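Local coordinates for Lmo2184 protein (Listeria monocytogenes serovar 1/2a, PDB 5JOQ) that probably binds heme or another iron compound at the cell surface as the lipoprotein component of an ABC transporter, at residues K36-E46 with L55-P66; P78-R87 with L104-L113. All coordinates share one frame; numbering follows the deposited sequence.

Interaction 1 (K36-E46 with L55-P66)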
ATOM      1  N   LYS A  36      -0.677  33.715  10.669  1.00 27.95           N
ATOM      2  CA  LYS A  36      -0.483  32.348  11.134  1.00 27.48           C
ATOM      3  C   LYS A  36      -1.141  31.406  10.129  1.00 26.22           C
ATOM      4  O   LYS A  36      -2.372  31.375  10.013  1.00 25.86           O
ATOM      5  CB  LYS A  36      -1.067  32.177  12.536  1.00 31.98           C
ATOM      6  CG  LYS A  36      -0.491  33.160  13.544  1.00 39.14           C
ATOM      7  CD  LYS A  36      -0.561  32.618  14.969  1.00 47.38           C
ATOM      8  CE  LYS A  36      -1.987  32.379  15.419  1.00 54.29           C
ATOM      9  NZ  LYS A  36      -2.769  33.643  15.609  1.00 60.21           N
ATOM     10  N   ILE A  37      -0.330  30.633   9.411  1.00 24.14           N
ATOM     11  CA  ILE A  37      -0.803  29.834   8.283  1.00 21.20           C
ATOM     12  C   ILE A  37      -0.563  28.357   8.572  1.00 23.16           C
ATOM     13  O   ILE A  37       0.531  27.981   9.001  1.00 25.56           O
ATOM     14  CB  ILE A  37      -0.093  30.242   6.974  1.00 19.92           C
ATOM     15  CG1 ILE A  37      -0.232  31.747   6.726  1.00 20.61           C
ATOM     16  CG2 ILE A  37      -0.651  29.426   5.814  1.00 19.49           C
ATOM     17  CD1 ILE A  37       0.666  32.291   5.561  1.00 20.98           C
ATOM     18  N   VAL A  38      -1.566  27.516   8.306  1.00 20.03           N
ATOM     19  CA  VAL A  38      -1.397  26.059   8.331  1.00 19.79           C
ATOM     20  C   VAL A  38      -1.431  25.532   6.901  1.00 21.62           C
ATOM     21  O   VAL A  38      -2.391  25.777   6.164  1.00 21.15           O
ATOM     22  CB  VAL A  38      -2.477  25.385   9.191  1.00 20.75           C
ATOM     23  CG1 VAL A  38      -2.414  23.853   9.024  1.00 22.33           C
ATOM     24  CG2 VAL A  38      -2.269  25.755  10.638  1.00 24.04           C
ATOM     25  N   ALA A  39      -0.376  24.832   6.488  1.00 21.17           N
ATOM     26  CA  ALA A  39      -0.370  24.143   5.195  1.00 17.81           C
ATOM     27  C   ALA A  39      -0.697  22.674   5.415  1.00 18.89           C
ATOM     28  O   ALA A  39      -0.011  22.011   6.201  1.00 22.24           O
ATOM     29  CB  ALA A  39       0.987  24.273   4.510  1.00 16.66           C
ATOM     30  N   THR A  40      -1.726  22.149   4.730  1.00 18.11           N
ATOM     31  CA  THR A  40      -2.133  20.765   4.980  1.00 19.47           C
ATOM     32  C   THR A  40      -1.635  19.765   3.936  1.00 21.37           C
ATOM     33  O   THR A  40      -1.985  18.585   4.030  1.00 22.18           O
ATOM     34  CB  THR A  40      -3.655  20.623   5.078  1.00 19.98           C
ATOM     35  OG1 THR A  40      -4.221  20.915   3.798  1.00 15.36           O
ATOM     36  CG2 THR A  40      -4.235  21.591   6.110  1.00 23.34           C
ATOM     37  N   THR A  41      -0.827  20.180   2.958  1.00 21.64           N
ATOM     38  CA  THR A  41      -0.249  19.204   2.039  1.00 18.76           C
ATOM     39  C   THR A  41       1.220  19.514   1.786  1.00 22.78           C
ATOM     40  O   THR A  41       1.681  20.652   1.953  1.00 18.88           O
ATOM     41  CB  THR A  41      -0.975  19.164   0.687  1.00 20.63           C
ATOM     42  OG1 THR A  41      -0.520  20.259  -0.119  1.00 15.16           O
ATOM     43  CG2 THR A  41      -2.498  19.270   0.878  1.00 21.33           C
ATOM     44  N   VAL A  42       1.941  18.477   1.336  1.00 18.74           N
ATOM     45  CA  VAL A  42       3.359  18.639   1.007  1.00 21.50           C
ATOM     46  C   VAL A  42       3.537  19.683  -0.094  1.00 21.71           C
ATOM     47  O   VAL A  42       4.385  20.585   0.007  1.00 22.08           O
ATOM     48  CB  VAL A  42       3.971  17.289   0.592  1.00 23.09           C
ATOM     49  CG1 VAL A  42       5.390  17.513   0.058  1.00 24.96           C
ATOM     50  CG2 VAL A  42       3.995  16.309   1.773  1.00 23.58           C
ATOM     51  N   ALA A  43       2.747  19.570  -1.173  1.00 17.80           N
ATOM     52  CA  ALA A  43       2.858  20.524  -2.287  1.00 18.79           C
ATOM     53  C   ALA A  43       2.689  21.969  -1.824  1.00 17.65           C
ATOM     54  O   ALA A  43       3.423  22.863  -2.273  1.00 16.36           O
ATOM     55  CB  ALA A  43       1.827  20.198  -3.365  1.00 18.72           C
ATOM     56  N   ILE A  44       1.699  22.242  -0.966  1.00 16.65           N
ATOM     57  CA  ILE A  44       1.498  23.627  -0.520  1.00 16.14           C
ATOM     58  C   ILE A  44       2.666  24.070   0.346  1.00 18.32           C
ATOM     59  O   ILE A  44       3.121  25.220   0.255  1.00 17.59           O
ATOM     60  CB  ILE A  44       0.150  23.775   0.225  1.00 16.88           C
ATOM     61  CG1 ILE A  44      -1.018  23.617  -0.766  1.00 15.73           C
ATOM     62  CG2 ILE A  44       0.059  25.136   0.971  1.00 12.47           C
ATOM     63  CD1 ILE A  44      -2.336  23.276  -0.052  1.00 18.13           C
ATOM     64  N   THR A  45       3.177  23.164   1.196  1.00 16.72           N
ATOM     65  CA  THR A  45       4.295  23.508   2.070  1.00 17.90           C
ATOM     66  C   THR A  45       5.510  23.928   1.257  1.00 18.04           C
ATOM     67  O   THR A  45       6.229  24.864   1.634  1.00 20.35           O
ATOM     68  CB  THR A  45       4.658  22.308   2.972  1.00 22.26           C
ATOM     69  OG1 THR A  45       3.535  21.934   3.785  1.00 20.33           O
ATOM     70  CG2 THR A  45       5.780  22.702   3.911  1.00 22.27           C
ATOM     71  N   GLU A  46       5.766  23.234   0.146  1.00 16.00           N
ATOM     72  CA  GLU A  46       6.868  23.603  -0.747  1.00 19.38           C
ATOM     73  C   GLU A  46       6.652  24.982  -1.374  1.00 20.38           C
ATOM     74  O   GLU A  46       7.606  25.764  -1.540  1.00 19.12           O
ATOM     75  CB  GLU A  46       7.021  22.537  -1.833  1.00 15.38           C
ATOM     76  CG  GLU A  46       7.436  21.159  -1.237  1.00 17.05           C
ATOM     77  CD  GLU A  46       7.400  20.032  -2.278  1.00 24.58           C
ATOM     78  OE1 GLU A  46       6.704  20.162  -3.322  1.00 26.01           O
ATOM     79  OE2 GLU A  46       8.081  19.013  -2.035  1.00 24.93           O
ATOM     80  N   LEU A  55       5.223  29.194   8.747  1.00 24.01           N
ATOM     81  CA  LEU A  55       4.042  28.367   8.978  1.00 24.64           C
ATOM     82  C   LEU A  55       3.901  28.067  10.468  1.00 29.99           C
ATOM     83  O   LEU A  55       4.904  27.902  11.172  1.00 27.75           O
ATOM     84  CB  LEU A  55       4.134  27.043   8.213  1.00 24.74           C
ATOM     85  CG  LEU A  55       4.190  27.150   6.689  1.00 21.25           C
ATOM     86  CD1 LEU A  55       4.388  25.766   6.098  1.00 21.21           C
ATOM     87  CD2 LEU A  55       2.894  27.755   6.147  1.00 23.14           C
ATOM     88  N   VAL A  56       2.646  27.978  10.942  1.00 28.87           N
ATOM     89  CA  VAL A  56       2.383  27.408  12.262  1.00 30.62           C
ATOM     90  C   VAL A  56       1.948  25.942  12.186  1.00 28.96           C
ATOM     91  O   VAL A  56       2.023  25.236  13.198  1.00 30.64           O
ATOM     92  CB  VAL A  56       1.338  28.232  13.060  1.00 31.02           C
ATOM     93  CG1 VAL A  56       1.835  29.669  13.261  1.00 32.54           C
ATOM     94  CG2 VAL A  56      -0.028  28.222  12.381  1.00 29.03           C
ATOM     95  N   GLY A  57       1.563  25.474  11.016  1.00 26.35           N
ATOM     96  CA  GLY A  57       1.207  24.087  10.877  1.00 26.50           C
ATOM     97  C   GLY A  57       1.642  23.477   9.566  1.00 30.36           C
ATOM     98  O   GLY A  57       1.586  24.119   8.532  1.00 23.30           O
ATOM     99  N   ILE A  58       2.041  22.217   9.623  1.00 27.05           N
ATOM    100  CA  ILE A  58       2.433  21.461   8.456  1.00 24.32           C
ATOM    101  C   ILE A  58       1.726  20.108   8.488  1.00 24.74           C
ATOM    102  O   ILE A  58       1.254  19.693   9.523  1.00 26.66           O
ATOM    103  CB  ILE A  58       3.941  21.230   8.353  1.00 27.31           C
ATOM    104  CG1 ILE A  58       4.499  20.638   9.650  1.00 27.46           C
ATOM    105  CG2 ILE A  58       4.657  22.514   7.966  1.00 24.91           C
ATOM    106  CD1 ILE A  58       5.897  20.101   9.501  1.00 28.67           C
ATOM    107  N   PRO A  59       1.653  19.429   7.285  1.00 24.22           N
ATOM    108  CA  PRO A  59       0.987  18.117   7.360  1.00 25.45           C
ATOM    109  C   PRO A  59       1.885  17.057   7.988  1.00 28.50           C
ATOM    110  O   PRO A  59       3.084  17.237   8.036  1.00 26.62           O
ATOM    111  CB  PRO A  59       0.787  17.747   5.901  1.00 22.71           C
ATOM    112  CG  PRO A  59       2.015  18.237   5.265  1.00 21.93           C
ATOM    113  CD  PRO A  59       2.148  19.602   5.848  1.00 22.03           C
ATOM    114  N   SER A  60       1.286  15.958   8.438  1.00 28.87           N
ATOM    115  CA  SER A  60       2.046  14.848   8.973  1.00 32.32           C
ATOM    116  C   SER A  60       2.293  14.004   7.745  1.00 32.00           C
ATOM    117  O   SER A  60       1.365  13.572   7.090  1.00 30.70           O
ATOM    118  CB  SER A  60       1.246  14.049   9.989  1.00 33.70           C
ATOM    119  OG  SER A  60       0.772  14.859  11.031  1.00 36.19           O
ATOM    120  N   SER A  61       3.547  13.790   7.412  1.00 33.76           N
ATOM    121  CA  SER A  61       3.862  13.012   6.241  1.00 34.54           C
ATOM    122  C   SER A  61       5.204  12.329   6.332  1.00 35.36           C
ATOM    123  O   SER A  61       6.087  12.807   6.996  1.00 34.25           O
ATOM    124  CB  SER A  61       3.845  13.954   5.021  1.00 33.12           C
ATOM    125  OG  SER A  61       4.532  13.452   3.904  1.00 34.37           O
ATOM    126  N   SER A  62       5.362  11.224   5.630  1.00 35.64           N
ATOM    127  CA  SER A  62       6.678  10.597   5.580  1.00 40.42           C
ATOM    128  C   SER A  62       7.591  11.248   4.555  1.00 36.98           C
ATOM    129  O   SER A  62       8.777  10.931   4.530  1.00 36.96           O
ATOM    130  CB  SER A  62       6.544   9.106   5.258  1.00 43.73           C
ATOM    131  OG  SER A  62       5.896   8.967   4.000  1.00 45.28           O
ATOM    132  N   LYS A  63       7.070  12.137   3.710  1.00 34.14           N
ATOM    133  CA  LYS A  63       7.883  12.792   2.704  1.00 34.48           C
ATOM    134  C   LYS A  63       8.705  13.908   3.331  1.00 33.87           C
ATOM    135  O   LYS A  63       8.289  14.543   4.298  1.00 33.34           O
ATOM    136  CB  LYS A  63       7.005  13.360   1.586  1.00 35.83           C
ATOM    137  CG  LYS A  63       6.186  12.294   0.848  1.00 40.40           C
ATOM    138  CD  LYS A  63       5.443  12.878  -0.334  1.00 44.21           C
ATOM    139  CE  LYS A  63       4.563  11.817  -1.017  1.00 48.34           C
ATOM    140  NZ  LYS A  63       5.329  10.772  -1.763  1.00 47.22           N
ATOM    141  N   LYS A  64       9.890  14.127   2.767  1.00 32.91           N
ATOM    142  CA  LYS A  64      10.766  15.209   3.202  1.00 37.59           C
ATOM    143  C   LYS A  64      10.106  16.566   2.938  1.00 32.56           C
ATOM    144  O   LYS A  64       9.537  16.803   1.862  1.00 27.82           O
ATOM    145  CB  LYS A  64      12.114  15.095   2.478  1.00 44.68           C
ATOM    146  CG  LYS A  64      13.010  16.321   2.538  1.00 53.84           C
ATOM    147  CD  LYS A  64      13.490  16.607   3.959  1.00 63.10           C
ATOM    148  CE  LYS A  64      14.208  17.962   4.027  1.00 68.47           C
ATOM    149  NZ  LYS A  64      14.545  18.342   5.431  1.00 72.68           N
ATOM    150  N   LEU A  65      10.146  17.443   3.940  1.00 29.27           N
ATOM    151  CA  LEU A  65       9.614  18.791   3.825  1.00 28.55           C
ATOM    152  C   LEU A  65      10.752  19.806   3.849  1.00 28.67           C
ATOM    153  O   LEU A  65      11.858  19.500   4.305  1.00 29.23           O
ATOM    154  CB  LEU A  65       8.633  19.088   4.968  1.00 30.47           C
ATOM    155  CG  LEU A  65       7.347  18.256   4.973  1.00 31.55           C
ATOM    156  CD1 LEU A  65       6.480  18.667   6.113  1.00 32.12           C
ATOM    157  CD2 LEU A  65       6.603  18.470   3.671  1.00 31.95           C
ATOM    158  N   PRO A  66      10.530  21.022   3.357  1.00 25.42           N
ATOM    159  CA  PRO A  66      11.594  22.031   3.439  1.00 25.15           C
ATOM    160  C   PRO A  66      12.118  22.163   4.866  1.00 28.94           C
ATOM    161  O   PRO A  66      11.354  22.133   5.840  1.00 27.54           O
ATOM    162  CB  PRO A  66      10.911  23.313   2.950  1.00 23.45           C
ATOM    163  CG  PRO A  66       9.787  22.816   2.029  1.00 23.14           C
ATOM    164  CD  PRO A  66       9.307  21.533   2.721  1.00 25.31           C
TER
HETATM  165  O   HOH W   1       9.501  19.005   0.370  1.00 27.27           O
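Val56 N donates a hydrogen bond to Ile37 O at 2.9 Å and so ties strand 37-39 to the segment 55-66. The two segments form the start of the periplasmic-binding-protein fold: a strand, the helix that follows it, and the return past both. Ile37 O also takes a weak bond from Gly57 N. Further along, Ala39 N donates to Gly57 O at 2.9 Å. Val38 and Gly57 form a single beta bridge between these bonds. The other edge of the strand is used too: Val38 bonds to the backbones of Met93 and Leu95, and Thr40 OG1 bonds to Leu95 O.

Pro59 has no N-H to offer Ala39 O. Its CD packs there instead, and Pro59 CD also lies 3.4 Å from Thr45 OG1. That hydroxyl donates to Thr41 O at 2.9 Å, from above the carbonyl plane; Thr41 O accepts from Thr45 N as well. Thr45 CG2 stands anti to the backbone N (OG1 chi1 -60°), which sends the methyl to Leu55 CD1 and Pro66 CD. Thr41 OG1 caps the helix by accepting from Ile44 N. Val42 lays both methyls against Leu65 CD2, and Val42 CG2 also touches Ser61 OG. The Ser61 hydroxyl accepts from Lys63 N in an ST turn. At the far end one water donates to Glu46 OE2 at 2.8 Å and to Lys64 O at 2.7 Å.

Interaction 2 (P78-R87 with L104-L113)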
ATOM      1  N   PRO A  78      -2.980  14.937   5.226  1.00 25.81           N
ATOM      2  CA  PRO A  78      -3.549  15.861   4.230  1.00 23.75           C
ATOM      3  C   PRO A  78      -4.955  15.498   3.811  1.00 25.63           C
ATOM      4  O   PRO A  78      -5.734  16.390   3.455  1.00 20.76           O
ATOM      5  CB  PRO A  78      -2.585  15.734   3.045  1.00 23.23           C
ATOM      6  CG  PRO A  78      -1.285  15.304   3.685  1.00 26.99           C
ATOM      7  CD  PRO A  78      -1.701  14.359   4.783  1.00 29.29           C
ATOM      8  N   MET A  79      -5.300  14.206   3.814  1.00 24.31           N
ATOM      9  CA  MET A  79      -6.603  13.769   3.329  1.00 23.97           C
ATOM     10  C   MET A  79      -7.664  13.853   4.417  1.00 23.33           C
ATOM     11  O   MET A  79      -8.817  13.479   4.169  1.00 25.78           O
ATOM     12  CB  MET A  79      -6.517  12.316   2.783  1.00 24.87           C
ATOM     13  CG  MET A  79      -5.509  12.119   1.628  1.00 26.25           C
ATOM     14  SD  MET A  79      -5.983  13.097   0.184  1.00 28.86           S
ATOM     15  CE  MET A  79      -4.742  12.573  -1.023  1.00 38.30           C
ATOM     16  N   GLY A  80      -7.283  14.298   5.616  1.00 25.45           N
ATOM     17  CA  GLY A  80      -8.179  14.462   6.733  1.00 25.61           C
ATOM     18  C   GLY A  80      -7.451  15.077   7.917  1.00 30.40           C
ATOM     19  O   GLY A  80      -7.119  14.389   8.882  1.00 30.19           O
ATOM     20  N   PRO A  81      -7.150  16.374   7.853  1.00 27.01           N
ATOM     21  CA  PRO A  81      -6.302  16.976   8.889  1.00 27.80           C
ATOM     22  C   PRO A  81      -6.983  16.904  10.246  1.00 31.35           C
ATOM     23  O   PRO A  81      -8.207  16.782  10.341  1.00 32.82           O
ATOM     24  CB  PRO A  81      -6.136  18.424   8.419  1.00 26.12           C
ATOM     25  CG  PRO A  81      -6.311  18.337   6.879  1.00 26.06           C
ATOM     26  CD  PRO A  81      -7.430  17.311   6.750  1.00 23.75           C
ATOM     27  N   ASP A  82      -6.168  17.003  11.303  1.00 31.99           N
ATOM     28  CA  ASP A  82      -6.633  16.927  12.696  1.00 34.41           C
ATOM     29  C   ASP A  82      -7.148  18.292  13.145  1.00 32.95           C
ATOM     30  O   ASP A  82      -6.370  19.184  13.486  1.00 34.25           O
ATOM     31  CB  ASP A  82      -5.501  16.443  13.593  1.00 38.79           C
ATOM     32  CG  ASP A  82      -5.940  16.221  15.061  1.00 45.69           C
ATOM     33  OD1 ASP A  82      -6.590  17.101  15.670  1.00 47.34           O
ATOM     34  OD2 ASP A  82      -5.618  15.144  15.602  1.00 49.74           O
ATOM     35  N   LEU A  83      -8.474  18.454  13.165  1.00 33.42           N
ATOM     36  CA  LEU A  83      -9.059  19.761  13.440  1.00 34.56           C
ATOM     37  C   LEU A  83      -8.758  20.248  14.852  1.00 38.70           C
ATOM     38  O   LEU A  83      -8.657  21.462  15.085  1.00 36.08           O
ATOM     39  CB  LEU A  83     -10.564  19.712  13.215  1.00 35.74           C
ATOM     40  CG  LEU A  83     -10.941  19.276  11.802  1.00 36.94           C
ATOM     41  CD1 LEU A  83     -12.456  19.251  11.647  1.00 40.71           C
ATOM     42  CD2 LEU A  83     -10.313  20.184  10.768  1.00 35.29           C
ATOM     43  N   GLU A  84      -8.619  19.329  15.811  1.00 39.08           N
ATOM     44  CA  GLU A  84      -8.364  19.772  17.176  1.00 46.31           C
ATOM     45  C   GLU A  84      -6.968  20.374  17.308  1.00 42.36           C
ATOM     46  O   GLU A  84      -6.802  21.425  17.936  1.00 42.02           O
ATOM     47  CB  GLU A  84      -8.582  18.619  18.151  1.00 57.84           C
ATOM     48  CG  GLU A  84     -10.021  18.129  18.127  1.00 69.29           C
ATOM     49  CD  GLU A  84     -10.320  17.132  19.227  1.00 81.71           C
ATOM     50  OE1 GLU A  84      -9.500  17.021  20.171  1.00 86.32           O
ATOM     51  OE2 GLU A  84     -11.376  16.460  19.146  1.00 85.01           O
ATOM     52  N   ILE A  85      -5.960  19.759  16.680  1.00 39.60           N
ATOM     53  CA  ILE A  85      -4.633  20.378  16.655  1.00 40.01           C
ATOM     54  C   ILE A  85      -4.701  21.742  15.973  1.00 37.34           C
ATOM     55  O   ILE A  85      -4.202  22.746  16.496  1.00 38.01           O
ATOM     56  CB  ILE A  85      -3.611  19.453  15.964  1.00 40.07           C
ATOM     57  CG1 ILE A  85      -3.393  18.174  16.773  1.00 42.78           C
ATOM     58  CG2 ILE A  85      -2.279  20.164  15.793  1.00 35.75           C
ATOM     59  CD1 ILE A  85      -2.425  17.193  16.111  1.00 42.20           C
ATOM     60  N   ILE A  86      -5.327  21.801  14.791  1.00 33.81           N
ATOM     61  CA  ILE A  86      -5.328  23.051  14.036  1.00 32.09           C
ATOM     62  C   ILE A  86      -6.025  24.157  14.824  1.00 38.54           C
ATOM     63  O   ILE A  86      -5.545  25.296  14.871  1.00 36.26           O
ATOM     64  CB  ILE A  86      -5.957  22.844  12.650  1.00 31.08           C
ATOM     65  CG1 ILE A  86      -5.124  21.827  11.870  1.00 29.77           C
ATOM     66  CG2 ILE A  86      -5.980  24.159  11.875  1.00 28.38           C
ATOM     67  CD1 ILE A  86      -5.661  21.529  10.472  1.00 28.07           C
ATOM     68  N   ARG A  87      -7.145  23.838  15.485  1.00 39.71           N
ATOM     69  CA  ARG A  87      -7.833  24.846  16.289  1.00 45.71           C
ATOM     70  C   ARG A  87      -6.903  25.447  17.336  1.00 45.37           C
ATOM     71  O   ARG A  87      -6.839  26.671  17.503  1.00 43.25           O
ATOM     72  CB  ARG A  87      -9.055  24.238  16.978  1.00 51.89           C
ATOM     73  CG  ARG A  87     -10.133  23.733  16.055  1.00 56.72           C
ATOM     74  CD  ARG A  87     -11.421  23.473  16.840  1.00 65.50           C
ATOM     75  NE  ARG A  87     -11.926  24.702  17.451  1.00 72.22           N
ATOM     76  CZ  ARG A  87     -13.166  24.869  17.897  1.00 78.83           C
ATOM     77  NH1 ARG A  87     -14.047  23.881  17.805  1.00 81.26           N
ATOM     78  NH2 ARG A  87     -13.525  26.030  18.431  1.00 82.30           N
ATOM     79  N   LEU A 104     -13.381  18.027   3.060  1.00 16.41           N
ATOM     80  CA  LEU A 104     -12.993  18.804   4.234  1.00 18.08           C
ATOM     81  C   LEU A 104     -13.658  20.116   4.587  1.00 21.13           C
ATOM     82  O   LEU A 104     -13.479  20.593   5.696  1.00 22.24           O
ATOM     83  CB  LEU A 104     -11.493  19.084   4.154  1.00 16.00           C
ATOM     84  CG  LEU A 104     -10.571  17.952   3.752  1.00 18.23           C
ATOM     85  CD1 LEU A 104      -9.116  18.375   3.666  1.00 14.96           C
ATOM     86  CD2 LEU A 104     -10.750  16.812   4.724  1.00 18.98           C
ATOM     87  N   LYS A 105     -14.409  20.696   3.672  1.00 18.72           N
ATOM     88  CA  LYS A 105     -14.968  21.995   3.930  1.00 20.66           C
ATOM     89  C   LYS A 105     -15.859  22.079   5.161  1.00 21.59           C
ATOM     90  O   LYS A 105     -15.713  22.994   5.942  1.00 22.39           O
ATOM     91  CB  LYS A 105     -15.745  22.496   2.719  1.00 23.27           C
ATOM     92  CG  LYS A 105     -16.425  23.821   2.973  1.00 35.81           C
ATOM     93  CD  LYS A 105     -16.803  24.550   1.704  1.00 46.26           C
ATOM     94  CE  LYS A 105     -17.589  23.658   0.775  1.00 54.84           C
ATOM     95  NZ  LYS A 105     -18.039  24.414  -0.425  1.00 61.20           N
ATOM     96  N   SER A 106     -16.747  21.115   5.342  1.00 23.49           N
ATOM     97  CA  SER A 106     -17.665  21.168   6.489  1.00 28.20           C
ATOM     98  C   SER A 106     -16.918  21.134   7.813  1.00 31.37           C
ATOM     99  O   SER A 106     -17.265  21.865   8.753  1.00 32.80           O
ATOM    100  CB  SER A 106     -18.650  20.001   6.443  1.00 38.84           C
ATOM    101  OG  SER A 106     -19.393  20.011   5.250  1.00 47.69           O
ATOM    102  N   GLY A 107     -15.919  20.248   7.929  1.00 29.16           N
ATOM    103  CA  GLY A 107     -15.164  20.165   9.173  1.00 28.58           C
ATOM    104  C   GLY A 107     -14.509  21.481   9.549  1.00 28.56           C
ATOM    105  O   GLY A 107     -14.603  21.932  10.694  1.00 28.58           O
ATOM    106  N   PHE A 108     -13.804  22.104   8.596  1.00 22.33           N
ATOM    107  CA  PHE A 108     -13.220  23.420   8.845  1.00 25.22           C
ATOM    108  C   PHE A 108     -14.277  24.438   9.290  1.00 30.30           C
ATOM    109  O   PHE A 108     -14.094  25.152  10.286  1.00 32.79           O
ATOM    110  CB  PHE A 108     -12.482  23.915   7.586  1.00 23.59           C
ATOM    111  CG  PHE A 108     -11.238  23.129   7.252  1.00 28.22           C
ATOM    112  CD1 PHE A 108     -10.386  22.675   8.256  1.00 32.63           C
ATOM    113  CD2 PHE A 108     -10.899  22.865   5.926  1.00 29.25           C
ATOM    114  CE1 PHE A 108      -9.227  21.944   7.945  1.00 30.48           C
ATOM    115  CE2 PHE A 108      -9.723  22.142   5.606  1.00 27.47           C
ATOM    116  CZ  PHE A 108      -8.907  21.670   6.618  1.00 28.16           C
ATOM    117  N   GLU A 109     -15.380  24.544   8.546  1.00 30.23           N
ATOM    118  CA  GLU A 109     -16.440  25.482   8.918  1.00 32.96           C
ATOM    119  C   GLU A 109     -16.957  25.196  10.315  1.00 37.66           C
ATOM    120  O   GLU A 109     -17.141  26.113  11.126  1.00 37.81           O
ATOM    121  CB  GLU A 109     -17.592  25.409   7.920  1.00 36.12           C
ATOM    122  CG  GLU A 109     -17.286  26.053   6.582  1.00 43.99           C
ATOM    123  CD  GLU A 109     -18.378  25.811   5.542  1.00 53.17           C
ATOM    124  OE1 GLU A 109     -19.168  24.852   5.695  1.00 57.87           O
ATOM    125  OE2 GLU A 109     -18.437  26.580   4.562  1.00 56.96           O
ATOM    126  N   GLY A 110     -17.202  23.921  10.611  1.00 38.03           N
ATOM    127  CA  GLY A 110     -17.663  23.551  11.937  1.00 40.17           C
ATOM    128  C   GLY A 110     -16.693  23.962  13.027  1.00 39.42           C
ATOM    129  O   GLY A 110     -17.106  24.336  14.124  1.00 37.81           O
ATOM    130  N   ALA A 111     -15.393  23.908  12.740  1.00 35.92           N
ATOM    131  CA  ALA A 111     -14.378  24.277  13.719  1.00 37.68           C
ATOM    132  C   ALA A 111     -14.067  25.771  13.706  1.00 39.21           C
ATOM    133  O   ALA A 111     -13.162  26.209  14.425  1.00 37.88           O
ATOM    134  CB  ALA A 111     -13.093  23.479  13.480  1.00 36.39           C
ATOM    135  N   ASP A 112     -14.790  26.556  12.904  1.00 39.14           N
ATOM    136  CA  ASP A 112     -14.566  28.000  12.817  1.00 41.62           C
ATOM    137  C   ASP A 112     -13.166  28.330  12.316  1.00 36.95           C
ATOM    138  O   ASP A 112     -12.564  29.313  12.739  1.00 38.07           O
ATOM    139  CB  ASP A 112     -14.820  28.676  14.162  1.00 48.84           C
ATOM    140  CG  ASP A 112     -16.261  28.593  14.568  1.00 58.41           C
ATOM    141  OD1 ASP A 112     -17.107  28.888  13.696  1.00 59.14           O
ATOM    142  OD2 ASP A 112     -16.547  28.208  15.732  1.00 63.63           O
ATOM    143  N   LEU A 113     -12.647  27.512  11.397  1.00 30.34           N
ATOM    144  CA  LEU A 113     -11.342  27.737  10.792  1.00 32.03           C
ATOM    145  C   LEU A 113     -11.514  28.306   9.388  1.00 33.57           C
ATOM    146  O   LEU A 113     -12.181  27.696   8.547  1.00 36.27           O
ATOM    147  CB  LEU A 113     -10.539  26.439  10.731  1.00 33.89           C
ATOM    148  CG  LEU A 113     -10.294  25.751  12.076  1.00 38.92           C
ATOM    149  CD1 LEU A 113      -9.744  24.352  11.851  1.00 40.26           C
ATOM    150  CD2 LEU A 113      -9.359  26.586  12.939  1.00 40.00           C
TER
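Leu83 reaches from the first turn of helix 83-88 to helix 101-110. Its CB points toward that helix. CG stands anti to the carbonyl carbon (chi1 -58°), and the chain then forks. Leu83 CD1 rests on the backbone of Gly107, 3.6 Å from Gly107 O. Leu83 CD2 meets Phe108 at CD1 and CE1, 3.5 Å from Phe108 CE1, and also lies near Leu113 CD1. The Leu83 side chain and the Phe108 side chain cross at about a right angle.

Leu104 points its methyls at the Pro81 ring, with Leu104 CD1 3.7 Å from Pro81 CD. Ile86 CG2 packs on Leu113 CD1 at 3.8 Å. Arg87 CD lies 3.8 Å from Ala111 CB, and Ala111 O sits over one face of the guanidinium. This arginine is poorly ordered.

The N-terminus of helix 83-88 and the C-terminus of helix 101-110 are each closed within their own segment. Asp82 OD1 accepts from Ile85 N as the N-cap of the first, and Asp112 ends the second in a Schellman motif. The short helix segments cross at -43°, with axes 10.9 Å apart. Helix 83-88 and the residues before it thus pack on helix 101-110 and its C-terminal turn, over the parallel sheet of an alpha/beta lobe of the periplasmic-binding-protein fold.

In the fold
Interactions 1 and 2 lie in series along the chain, their centres about 15 Å apart and on the same side of the chain's centre. They touch through two prolines of 78-87. Pro78 CB packs on Thr40 O, and Pro78 CG lies 3.9 Å from Pro59 CB. Pro81 CG lies 3.9 Å from Thr40 CG2. Thr40, just after strand 37-39, and Pro59 form the side of interaction 1 that meets the two prolines. Strand 93-97 joins the contacts further: it bonds to strand 37-39 of interaction 1, and its Val94 touches Ile86 and Phe108 of interaction 2. Interaction 2 also borders a second subunit, where Glu84 forms a salt bridge to Lys285 of that chain. No heme site can be assigned to either contact.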